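Local coordinates for Lmo0181 protein (Listeria monocytogenes serovar 1/2a, PDB 5F7V) that binds the cyclic alpha-glucan cycloalternan and probably delivers it, as the extracellular solute-binding component, to an ABC transporter in the cell membrane, at residues K12-T16 with K293-A297; L330-L334 with A344-S348; V358-I364 with N392-M397; D197-T201 with T396-K400. All coordinates share one frame; numbering follows the deposited sequence.

Contact 1: residues K12-T16 with K293-A297; sequences KTEIT and KKEAA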
loop_
_atom_site.group_PDB
_atom_site.type_symbol
_atom_site.label_atom_id
_atom_site.label_comp_id
_atom_site.label_asym_id
_atom_site.label_seq_id
_atom_site.Cartn_x
_atom_site.Cartn_y
_atom_site.Cartn_z
ATOM N N LYS A 12 -1.053 30.513 20.426
ATOM C CA LYS A 12 -1.687 29.328 19.842
ATOM C C LYS A 12 -1.251 29.191 18.390
ATOM O O LYS A 12 -1.089 30.191 17.696
ATOM C CB LYS A 12 -3.201 29.491 19.858
ATOM C CG LYS A 12 -3.793 29.878 21.208
ATOM C CD LYS A 12 -5.125 30.604 21.028
ATOM C CE LYS A 12 -6.236 29.672 20.540
ATOM N NZ LYS A 12 -6.691 28.701 21.588
ATOM N N THR A 13 -1.079 27.955 17.944
ATOM C CA THR A 13 -0.611 27.686 16.602
ATOM C C THR A 13 -1.621 26.755 15.970
ATOM O O THR A 13 -1.987 25.763 16.595
ATOM C CB THR A 13 0.759 26.988 16.631
ATOM O OG1 THR A 13 1.720 27.824 17.271
ATOM C CG2 THR A 13 1.246 26.704 15.225
ATOM N N GLU A 14 -2.060 27.047 14.752
ATOM C CA GLU A 14 -2.926 26.153 14.011
ATOM C C GLU A 14 -2.148 25.630 12.807
ATOM O O GLU A 14 -1.656 26.415 11.990
ATOM C CB GLU A 14 -4.174 26.881 13.545
ATOM C CG GLU A 14 -4.893 27.565 14.691
ATOM C CD GLU A 14 -6.403 27.534 14.528
ATOM O OE1 GLU A 14 -6.900 26.820 13.617
ATOM O OE2 GLU A 14 -7.069 28.239 15.327
ATOM N N ILE A 15 -2.034 24.312 12.717
ATOM C CA ILE A 15 -1.360 23.714 11.571
ATOM C C ILE A 15 -2.381 23.011 10.689
ATOM O O ILE A 15 -3.438 22.568 11.140
ATOM C CB ILE A 15 -0.236 22.718 11.967
ATOM C CG1 ILE A 15 -0.796 21.486 12.707
ATOM C CG2 ILE A 15 0.864 23.446 12.731
ATOM C CD1 ILE A 15 0.211 20.364 12.916
ATOM N N THR A 16 -2.050 22.874 9.418
ATOM C CA THR A 16 -2.797 22.029 8.492
ATOM C C THR A 16 -2.094 20.697 8.293
ATOM O O THR A 16 -0.869 20.663 8.188
ATOM C CB THR A 16 -2.984 22.746 7.149
ATOM O OG1 THR A 16 -1.706 23.176 6.658
ATOM C CG2 THR A 16 -3.851 23.987 7.328
ATOM N N LYS A 293 5.611 27.054 10.714
ATOM C CA LYS A 293 5.116 26.369 11.905
ATOM C C LYS A 293 5.763 24.983 11.981
ATOM O O LYS A 293 5.109 24.006 12.345
ATOM C CB LYS A 293 3.596 26.246 11.814
ATOM C CG LYS A 293 2.854 27.559 11.707
ATOM C CD LYS A 293 1.384 27.353 11.412
ATOM C CE LYS A 293 0.809 28.652 10.879
ATOM N NZ LYS A 293 -0.588 28.520 10.455
ATOM N N LYS A 294 7.057 24.916 11.689
ATOM C CA LYS A 294 7.686 23.613 11.573
ATOM C C LYS A 294 7.790 22.902 12.917
ATOM O O LYS A 294 7.620 21.690 12.953
ATOM C CB LYS A 294 9.073 23.711 10.971
ATOM C CG LYS A 294 9.087 24.257 9.557
ATOM C CD LYS A 294 10.481 24.062 8.973
ATOM C CE LYS A 294 10.603 24.415 7.510
ATOM N NZ LYS A 294 10.462 25.874 7.347
ATOM N N GLU A 295 8.007 23.592 14.025
ATOM C CA GLU A 295 8.100 22.907 15.301
ATOM C C GLU A 295 6.773 22.230 15.626
ATOM O O GLU A 295 6.764 21.058 16.013
ATOM C CB GLU A 295 8.502 23.897 16.406
ATOM C CG GLU A 295 8.696 23.270 17.783
ATOM C CD GLU A 295 9.713 22.145 17.856
ATOM O OE1 GLU A 295 10.704 22.164 17.078
ATOM O OE2 GLU A 295 9.515 21.216 18.709
ATOM N N ALA A 296 5.677 22.964 15.469
ATOM C CA ALA A 296 4.359 22.397 15.750
ATOM C C ALA A 296 4.028 21.242 14.811
ATOM O O ALA A 296 3.477 20.231 15.216
ATOM C CB ALA A 296 3.293 23.470 15.642
ATOM N N ALA A 297 4.350 21.370 13.528
ATOM C CA ALA A 297 4.108 20.304 12.536
ATOM C C ALA A 297 4.924 19.074 12.863
ATOM O O ALA A 297 4.416 17.958 12.798
ATOM C CB ALA A 297 4.394 20.833 11.150
#
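Thr13 and Ile15, on one face of the first strand, pack against the opening turn of helix 294-306, an alpha-on-beta layer of the N-terminal lobe in this periplasmic-binding-protein fold. The apolar part of the contact is built from methyl groups. Ile15 CG2 lies 3.8 Å from Ala296 CB, and Thr13 CG2 comes within 3.9 Å of the same CB, so that the small alanine side chain is met by two methyls from alternate strand positions. Ile15 reaches farther along the helix with its other branch: CG1 sits between the backbone N and the carbonyl carbon (chi1 65°), and the extended end places CD1 3.9 Å from Ala297 CA. Close approach of the backbones here, 6.5 Å between Ile15 CA and Ala297 CA, fits a helix face made of alanines.

Around this contact the strand pairs through backbone bonds with strand 43-49, whose Val45 and Ile43 touch Ile15 and Ala296.

The polar part belongs to Lys293, the N-cap residue. Beyond CG its chain is fully extended and runs past Thr13 in the opposite direction, its aliphatic part against the threonine methyl, with CD 3.9 Å from Thr13 CG2. This carries the ammonium group to the strand backbone, where NZ donates to Glu14 O at 2.8 Å, almost in line with the carbonyl bond (C=O...N angle 171°).

Contact 2: residues L330-L334 with A344-S348; sequences LQPYL and AVFES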
loop_
_atom_site.group_PDB
_atom_site.type_symbol
_atom_site.label_atom_id
_atom_site.label_comp_id
_atom_site.label_asym_id
_atom_site.label_seq_id
_atom_site.Cartn_x
_atom_site.Cartn_y
_atom_site.Cartn_z
ATOM N N LEU A 330 1.197 -4.489 20.135
ATOM C CA LEU A 330 0.701 -5.298 19.018
ATOM C C LEU A 330 -0.250 -6.430 19.379
ATOM O O LEU A 330 -1.007 -6.901 18.538
ATOM C CB LEU A 330 1.855 -5.938 18.240
ATOM C CG LEU A 330 2.698 -5.072 17.304
ATOM C CD1 LEU A 330 3.919 -5.804 16.765
ATOM C CD2 LEU A 330 1.830 -4.646 16.130
ATOM N N GLN A 331 -0.206 -6.886 20.625
ATOM C CA GLN A 331 -1.012 -8.050 20.992
ATOM C C GLN A 331 -2.499 -7.928 20.672
ATOM O O GLN A 331 -3.037 -8.908 20.150
ATOM C CB GLN A 331 -0.819 -8.394 22.468
ATOM C CG GLN A 331 -1.351 -9.773 22.864
ATOM C CD GLN A 331 -0.737 -10.900 22.042
ATOM O OE1 GLN A 331 0.472 -10.963 21.863
ATOM N NE2 GLN A 331 -1.563 -11.792 21.522
ATOM N N PRO A 332 -3.172 -6.794 20.952
ATOM C CA PRO A 332 -4.599 -6.736 20.610
ATOM C C PRO A 332 -4.842 -6.934 19.113
ATOM O O PRO A 332 -5.893 -7.460 18.739
ATOM C CB PRO A 332 -5.034 -5.352 21.128
ATOM C CG PRO A 332 -4.067 -5.029 22.215
ATOM C CD PRO A 332 -2.760 -5.600 21.726
ATOM N N TYR A 333 -3.910 -6.543 18.246
ATOM C CA TYR A 333 -4.063 -6.809 16.811
ATOM C C TYR A 333 -4.022 -8.282 16.484
ATOM O O TYR A 333 -4.745 -8.744 15.603
ATOM C CB TYR A 333 -2.972 -6.063 16.036
ATOM C CG TYR A 333 -3.139 -6.070 14.545
ATOM C CD1 TYR A 333 -2.690 -7.123 13.758
ATOM C CD2 TYR A 333 -3.769 -5.020 13.889
ATOM C CE1 TYR A 333 -2.840 -7.115 12.390
ATOM C CE2 TYR A 333 -3.942 -5.005 12.515
ATOM C CZ TYR A 333 -3.473 -6.053 11.767
ATOM O OH TYR A 333 -3.621 -6.068 10.412
ATOM N N LEU A 334 -3.165 -9.019 17.162
ATOM C CA LEU A 334 -3.086 -10.475 16.960
ATOM C C LEU A 334 -4.348 -11.163 17.505
ATOM O O LEU A 334 -4.776 -12.190 16.954
ATOM C CB LEU A 334 -1.854 -11.044 17.663
ATOM C CG LEU A 334 -0.520 -10.787 16.983
ATOM C CD1 LEU A 334 0.575 -11.210 17.945
ATOM C CD2 LEU A 334 -0.498 -11.537 15.648
ATOM N N ALA A 344 -0.744 -14.288 9.559
ATOM C CA ALA A 344 -0.337 -14.184 8.159
ATOM C C ALA A 344 0.243 -12.819 7.835
ATOM O O ALA A 344 1.117 -12.710 6.974
ATOM C CB ALA A 344 -1.499 -14.451 7.210
ATOM N N VAL A 345 -0.218 -11.755 8.494
ATOM C CA VAL A 345 0.290 -10.414 8.239
ATOM C C VAL A 345 1.774 -10.356 8.598
ATOM O O VAL A 345 2.578 -9.797 7.853
ATOM C CB VAL A 345 -0.540 -9.391 9.056
ATOM C CG1 VAL A 345 0.049 -7.997 8.912
ATOM C CG2 VAL A 345 -2.026 -9.387 8.686
ATOM N N PHE A 346 2.121 -10.910 9.754
ATOM C CA PHE A 346 3.513 -10.883 10.201
ATOM C C PHE A 346 4.348 -11.929 9.486
ATOM O O PHE A 346 5.505 -11.654 9.166
ATOM C CB PHE A 346 3.552 -11.016 11.733
ATOM C CG PHE A 346 2.809 -9.905 12.379
ATOM C CD1 PHE A 346 3.391 -8.669 12.528
ATOM C CD2 PHE A 346 1.492 -10.095 12.750
ATOM C CE1 PHE A 346 2.644 -7.628 13.087
ATOM C CE2 PHE A 346 0.740 -9.065 13.287
ATOM C CZ PHE A 346 1.337 -7.844 13.468
ATOM N N GLU A 347 3.787 -13.106 9.214
ATOM C CA GLU A 347 4.547 -14.122 8.454
ATOM C C GLU A 347 4.962 -13.562 7.096
ATOM O O GLU A 347 6.065 -13.852 6.613
ATOM C CB GLU A 347 3.678 -15.350 8.231
ATOM C CG GLU A 347 3.457 -16.162 9.485
ATOM C CD GLU A 347 2.257 -17.097 9.395
ATOM O OE1 GLU A 347 1.542 -17.110 8.368
ATOM O OE2 GLU A 347 2.074 -17.832 10.392
ATOM N N SER A 348 4.114 -12.731 6.485
ATOM C CA SER A 348 4.394 -12.176 5.162
ATOM C C SER A 348 5.642 -11.308 5.152
ATOM O O SER A 348 6.278 -11.214 4.105
ATOM C CB SER A 348 3.183 -11.391 4.669
ATOM O OG SER A 348 2.028 -12.174 4.433
#
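Phe346 swings its CG anti to its own carbonyl carbon (chi1 -60°), while Tyr333 places CG anti to the backbone N (chi1 -171°), and the two aromatic side chains thereby meet between helices 327-335 and 343-347. Tyr333 CD1 lies 4.0 Å from Phe346 CE2, near the plane of the phenylalanine ring and at its edge; the side chains cross obliquely. Two leucines complete the setting of Phe346. Leu334 comes closest, with CD2 3.6 Å from Phe346 CE2, and Leu330 CD2 approaches the end of the ring, 4.2 Å from CZ. Phe346 is thus bordered by Leu330, Tyr333 and Leu334 of the kinked turn 330-334. Farther along the tyrosine, Val345 CG2 sits at the ring edge, 4.1 Å from Tyr333 OH, the two side chains crossing at about a right angle.

Leu321 of the short strand 321-322 touches Leu330, Tyr333, Val345 and Phe346, and Arg342 makes a cation-pi contact with Tyr333. Everything that passes directly between the two segments is apolar or aromatic contact, which implies that these two helices, 9.4 Å apart between Leu334 CA and Val345 CA, the nearest such pair, are held together here by van der Waals packing and burial of hydrocarbon surface.

Contact 3: residues V358-I364 with N392-M397; sequences VKDWNKI and NINKTM
Asn392 opens the contact, its side chain turned toward Ile364 where the C-terminal helix 382-397 packs beside the first turn of helix 361-376. Asn392 ND2 stands 4.2 Å from Ile364 CG2 and donates to a water, which in turn gives a weak bond to Ile364 O. One residue on, Ile393 meets the other branch of the same isoleucine: Ile364 CD1 lies 4.1 Å from Ile393 CG1, the two side chains crossing at about a right angle. The side-chain contacts of Ile364 hold for one of its two modelled conformers.

One turn after Asn392, Thr396 divides its two branches between two tasks. With chi1 at -64°, OG1 turns back beside the backbone N and donates to Asn392 O at 2.9 Å, from above the carbonyl plane, whereas Thr396 N reaches that oxygen from the opposite face. The methyl is left to point across the contact. There CG2 touches Ile364 CG2 at 3.9 Å and Asp360 OD2 at 3.7 Å, and the aliphatic part of Lys363 also borders it. Asp360 holds the N-cap position without a capping bond from its side chain; its OD2 accepts a hydrogen bond from a water 2.7 Å away, which also donates to Thr396 O.

Met397 ends the helix. Bent at its last torsion (chi3 67°), it brings CE to 3.9 Å from Val358 CG1, on the first residue of the type I turn Val358-Trp361 that leads into helix 361-376. Phe194 also touches this methionine. Direct contact is therefore largely apolar, while the polar link at the N-cap of helix 361-376 runs through water.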
loop_
_atom_site.group_PDB
_atom_site.type_symbol
_atom_site.label_atom_id
_atom_site.label_comp_id
_atom_site.label_asym_id
_atom_site.label_seq_id
_atom_site.Cartn_x
_atom_site.Cartn_y
_atom_site.Cartn_z
ATOM N N VAL A 358 12.350 5.640 -6.892
ATOM C CA VAL A 358 12.701 6.450 -8.064
ATOM C C VAL A 358 11.798 7.663 -8.083
ATOM O O VAL A 358 10.606 7.581 -7.769
ATOM C CB VAL A 358 12.600 5.633 -9.360
ATOM C CG1 VAL A 358 13.600 4.483 -9.344
ATOM C CG2 VAL A 358 11.209 5.086 -9.613
ATOM N N LYS A 359 12.327 8.810 -8.481
ATOM C CA LYS A 359 11.540 10.042 -8.502
ATOM C C LYS A 359 10.358 10.025 -9.470
ATOM O O LYS A 359 9.417 10.766 -9.221
ATOM C CB LYS A 359 12.425 11.257 -8.767
ATOM C CG LYS A 359 12.943 11.372 -10.182
ATOM C CD LYS A 359 13.576 12.739 -10.403
ATOM C CE LYS A 359 14.041 12.832 -11.845
ATOM N NZ LYS A 359 14.891 14.030 -12.004
ATOM N N ASP A 360 10.385 9.183 -10.501
ATOM C CA ASP A 360 9.350 9.181 -11.526
ATOM C C ASP A 360 8.372 8.034 -11.321
ATOM O O ASP A 360 7.673 7.717 -12.257
ATOM C CB ASP A 360 9.984 9.075 -12.913
ATOM C CG ASP A 360 10.849 10.257 -13.264
ATOM O OD1 ASP A 360 10.344 11.396 -13.116
ATOM O OD2 ASP A 360 12.023 10.022 -13.669
ATOM N N TRP A 361 8.269 7.463 -10.127
ATOM C CA TRP A 361 7.450 6.274 -9.949
ATOM C C TRP A 361 6.004 6.454 -10.365
ATOM O O TRP A 361 5.471 5.618 -11.101
ATOM C CB TRP A 361 7.471 5.828 -8.492
ATOM C CG TRP A 361 6.705 4.554 -8.257
ATOM C CD1 TRP A 361 5.541 4.398 -7.582
ATOM C CD2 TRP A 361 7.074 3.262 -8.721
ATOM N NE1 TRP A 361 5.182 3.081 -7.585
ATOM C CE2 TRP A 361 6.110 2.339 -8.263
ATOM C CE3 TRP A 361 8.132 2.771 -9.482
ATOM C CZ2 TRP A 361 6.180 0.981 -8.531
ATOM C CZ3 TRP A 361 8.187 1.423 -9.777
ATOM C CH2 TRP A 361 7.220 0.520 -9.274
ATOM N N ASN A 362 5.341 7.512 -9.909
ATOM C CA ASN A 362 3.934 7.666 -10.244
ATOM C C ASN A 362 3.716 7.885 -11.744
ATOM O O ASN A 362 2.753 7.339 -12.306
ATOM C CB ASN A 362 3.277 8.723 -9.350
ATOM C CG ASN A 362 3.099 8.272 -7.887
ATOM O OD1 ASN A 362 3.078 7.078 -7.536
ATOM N ND2 ASN A 362 2.976 9.262 -6.992
ATOM N N LYS A 363 4.624 8.597 -12.393
ATOM C CA LYS A 363 4.543 8.852 -13.819
ATOM C C LYS A 363 4.737 7.561 -14.620
ATOM O O LYS A 363 3.953 7.242 -15.535
ATOM C CB LYS A 363 5.607 9.884 -14.173
ATOM C CG LYS A 363 5.499 10.260 -15.614
ATOM C CD LYS A 363 6.755 10.859 -16.191
ATOM C CE LYS A 363 7.305 12.002 -15.394
ATOM N NZ LYS A 363 7.641 13.038 -16.410
ATOM N N ILE A 364 5.768 6.787 -14.289
ATOM C CA ILE A 364 5.983 5.526 -14.992
ATOM C C ILE A 364 4.843 4.556 -14.676
ATOM O O ILE A 364 4.443 3.799 -15.555
ATOM C CB ILE A 364 7.384 4.898 -14.833
ATOM C CG1 ILE A 364 7.668 4.348 -13.433
ATOM C CG2 ILE A 364 8.434 5.889 -15.297
ATOM C CD1 ILE A 364 8.993 3.623 -13.310
ATOM N N ASN A 392 9.237 3.107 -22.396
ATOM C CA ASN A 392 8.853 4.341 -21.721
ATOM C C ASN A 392 9.754 4.620 -20.513
ATOM O O ASN A 392 10.125 5.759 -20.277
ATOM C CB ASN A 392 7.394 4.220 -21.259
ATOM C CG ASN A 392 6.962 5.412 -20.448
ATOM O OD1 ASN A 392 6.811 6.474 -21.031
ATOM N ND2 ASN A 392 6.865 5.264 -19.159
ATOM N N ILE A 393 10.093 3.585 -19.747
ATOM C CA ILE A 393 11.031 3.749 -18.630
ATOM C C ILE A 393 12.385 4.213 -19.137
ATOM O O ILE A 393 12.983 5.139 -18.580
ATOM C CB ILE A 393 11.132 2.471 -17.788
ATOM C CG1 ILE A 393 9.818 2.245 -17.054
ATOM C CG2 ILE A 393 12.314 2.567 -16.834
ATOM C CD1 ILE A 393 9.664 0.904 -16.406
ATOM N N ASN A 394 12.887 3.597 -20.196
ATOM C CA ASN A 394 14.187 4.007 -20.749
ATOM C C ASN A 394 14.197 5.460 -21.145
ATOM O O ASN A 394 15.140 6.153 -20.831
ATOM C CB ASN A 394 14.522 3.188 -21.977
ATOM C CG ASN A 394 14.916 1.768 -21.654
ATOM O OD1 ASN A 394 15.337 1.451 -20.563
ATOM N ND2 ASN A 394 14.851 0.915 -22.651
ATOM N N LYS A 395 13.134 5.918 -21.795
ATOM C CA LYS A 395 13.071 7.337 -22.214
ATOM C C LYS A 395 12.901 8.261 -21.025
ATOM O O LYS A 395 13.595 9.289 -20.928
ATOM C CB LYS A 395 11.948 7.521 -23.231
ATOM C CG LYS A 395 12.223 6.809 -24.535
ATOM C CD LYS A 395 13.664 6.739 -25.052
ATOM C CE LYS A 395 13.763 6.045 -26.409
ATOM N NZ LYS A 395 12.824 6.636 -27.407
ATOM N N THR A 396 12.016 7.923 -20.101
ATOM C CA THR A 396 11.756 8.769 -18.946
ATOM C C THR A 396 13.010 8.923 -18.080
ATOM O O THR A 396 13.329 10.029 -17.599
ATOM C CB THR A 396 10.598 8.183 -18.120
ATOM O OG1 THR A 396 9.429 8.217 -18.953
ATOM C CG2 THR A 396 10.349 8.967 -16.811
ATOM N N MET A 397 13.759 7.843 -17.880
ATOM C CA MET A 397 14.876 7.838 -16.938
ATOM C C MET A 397 16.241 7.955 -17.592
ATOM O O MET A 397 17.261 7.993 -16.902
ATOM C CB MET A 397 14.794 6.590 -16.079
ATOM C CG MET A 397 13.552 6.624 -15.204
ATOM S SD MET A 397 13.387 5.265 -14.039
ATOM C CE MET A 397 14.738 5.592 -12.921
HETATM O O HOH W 1 14.120 11.236 -14.885
HETATM O O HOH W 2 6.460 2.562 -18.031
#

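Contact 4: residues D197-T201 with T396-K400; sequences DLTET and TMGFK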
loop_
_atom_site.group_PDB
_atom_site.type_symbol
_atom_site.label_atom_id
_atom_site.label_comp_id
_atom_site.label_asym_id
_atom_site.label_seq_id
_atom_site.Cartn_x
_atom_site.Cartn_y
_atom_site.Cartn_z
ATOM N N ASP A 197 21.218 -0.681 -9.035
ATOM C CA ASP A 197 21.535 0.744 -8.950
ATOM C C ASP A 197 20.647 1.662 -9.780
ATOM O O ASP A 197 21.001 2.817 -10.005
ATOM C CB ASP A 197 23.033 0.936 -9.262
ATOM C CG ASP A 197 23.400 0.713 -10.701
ATOM O OD1 ASP A 197 22.568 0.225 -11.481
ATOM O OD2 ASP A 197 24.512 1.117 -11.094
ATOM N N LEU A 198 19.544 1.128 -10.276
ATOM C CA LEU A 198 18.529 1.965 -10.891
ATOM C C LEU A 198 19.048 2.660 -12.129
ATOM O O LEU A 198 18.769 3.834 -12.367
ATOM C CB LEU A 198 17.967 2.946 -9.846
ATOM C CG LEU A 198 17.516 2.300 -8.540
ATOM C CD1 LEU A 198 17.093 3.392 -7.575
ATOM C CD2 LEU A 198 16.376 1.344 -8.842
ATOM N N THR A 199 19.818 1.925 -12.924
ATOM C CA THR A 199 20.336 2.418 -14.189
ATOM C C THR A 199 19.817 1.672 -15.426
ATOM O O THR A 199 20.120 2.028 -16.568
ATOM C CB THR A 199 21.875 2.369 -14.248
ATOM O OG1 THR A 199 22.297 1.027 -14.050
ATOM C CG2 THR A 199 22.524 3.316 -13.203
ATOM N N GLU A 200 19.066 0.606 -15.212
ATOM C CA GLU A 200 18.428 -0.132 -16.302
ATOM C C GLU A 200 17.126 -0.710 -15.787
ATOM O O GLU A 200 16.996 -0.927 -14.577
ATOM C CB GLU A 200 19.311 -1.297 -16.803
ATOM C CG GLU A 200 20.661 -0.906 -17.376
ATOM C CD GLU A 200 20.594 -0.089 -18.616
ATOM O OE1 GLU A 200 19.565 -0.065 -19.303
ATOM O OE2 GLU A 200 21.587 0.603 -18.922
ATOM N N THR A 201 16.207 -1.017 -16.690
ATOM C CA THR A 201 15.023 -1.788 -16.356
ATOM C C THR A 201 15.085 -3.151 -17.031
ATOM O O THR A 201 15.481 -3.303 -18.182
ATOM C CB THR A 201 13.727 -1.048 -16.713
ATOM O OG1 THR A 201 12.607 -1.876 -16.424
ATOM C CG2 THR A 201 13.628 -0.672 -18.165
ATOM N N THR A 396 12.016 7.923 -20.101
ATOM C CA THR A 396 11.756 8.769 -18.946
ATOM C C THR A 396 13.010 8.923 -18.080
ATOM O O THR A 396 13.329 10.029 -17.599
ATOM C CB THR A 396 10.598 8.183 -18.120
ATOM O OG1 THR A 396 9.429 8.217 -18.953
ATOM C CG2 THR A 396 10.349 8.967 -16.811
ATOM N N MET A 397 13.759 7.843 -17.880
ATOM C CA MET A 397 14.876 7.838 -16.938
ATOM C C MET A 397 16.241 7.955 -17.592
ATOM O O MET A 397 17.261 7.993 -16.902
ATOM C CB MET A 397 14.794 6.590 -16.079
ATOM C CG MET A 397 13.552 6.624 -15.204
ATOM S SD MET A 397 13.387 5.265 -14.039
ATOM C CE MET A 397 14.738 5.592 -12.921
ATOM N N GLY A 398 16.273 7.977 -18.920
ATOM C CA GLY A 398 17.502 8.239 -19.658
ATOM C C GLY A 398 18.479 7.086 -19.650
ATOM O O GLY A 398 19.681 7.318 -19.582
ATOM N N PHE A 399 17.987 5.854 -19.701
ATOM C CA PHE A 399 18.835 4.684 -19.571
ATOM C C PHE A 399 19.628 4.367 -20.830
ATOM O O PHE A 399 19.119 4.545 -21.937
ATOM C CB PHE A 399 18.013 3.475 -19.163
ATOM C CG PHE A 399 17.460 3.489 -17.761
ATOM C CD1 PHE A 399 17.971 4.286 -16.748
ATOM C CD2 PHE A 399 16.454 2.598 -17.415
ATOM C CE1 PHE A 399 17.479 4.197 -15.455
ATOM C CE2 PHE A 399 15.950 2.525 -16.143
ATOM C CZ PHE A 399 16.464 3.326 -15.150
ATOM N N LYS A 400 20.848 3.885 -20.630
ATOM C CA LYS A 400 21.823 3.634 -21.706
ATOM C C LYS A 400 21.884 2.174 -22.126
ATOM O O LYS A 400 22.522 1.847 -23.140
ATOM C CB LYS A 400 23.201 4.073 -21.230
ATOM C CG LYS A 400 23.384 5.542 -20.873
ATOM C CD LYS A 400 22.805 6.534 -21.887
ATOM C CE LYS A 400 23.633 7.811 -22.064
ATOM N NZ LYS A 400 23.347 9.087 -21.322
ATOM O OXT LYS A 400 21.243 1.367 -21.438
HETATM O O HOH W 3 21.754 3.778 -17.903
#
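Thr199 O is approached by a water and by an aromatic ring. The water donates to it at 2.7 Å and accepts from Lys400 N at 2.9 Å, so that a single molecule bridges the loop 197-201 to the last residue of the chain. The same carbonyl oxygen lies over one face of Phe399, offset toward the rim and 3.1 Å from CD1.

Phe399 carries most of the contact. Its CG stands beside the backbone N (chi1 -70°), which lays the ring along the loop backbone: Glu200 N is over the ring centre, 3.7 Å above the plane, and Glu200 C approaches CE2 at 3.5 Å. Met397 CB lies against the opposite face, so the ring is sandwiched between the loop and the end of helix 382-397. Gly398, with positive phi, makes the turn out of that helix between these two residues.

On the loop side, Asn195 OD1 accepts from both Thr199 N and Glu200 N, and Thr199 OG1 donates to Asp197 OD1 at 2.7 Å on the syn side of that carboxylate, tilted 27° out of its plane.

Bent at chi2, Glu200 brings OE2 to 2.7 Å from Lys400 OXT, an oxygen of the terminal carboxylate. The nearness of two acid groups would probably raise the pKa of one of them, consistent with one being protonated.

Contacts 3 and 4 form one unit at the end of the chain. Their centres are 9 Å apart, both use helix 382-397 and both include Thr396 and Met397; Ile393 CG2 continues the packing to Phe399 CE2 at 3.7 Å. The C-terminal helix is thereby fixed on one flank to helix 361-376 and at its end to loop 197-201. Contact 2 lies on the other side of the chain's centre, about 35 Å from contact 3, and contact 1 is about 34 Å from contact 2 between centres. A glucose unit of the bound glycan is about 12 Å from the Tyr333 side chain of contact 2, and one is about 13 Å from the Val358 side chain of contact 3.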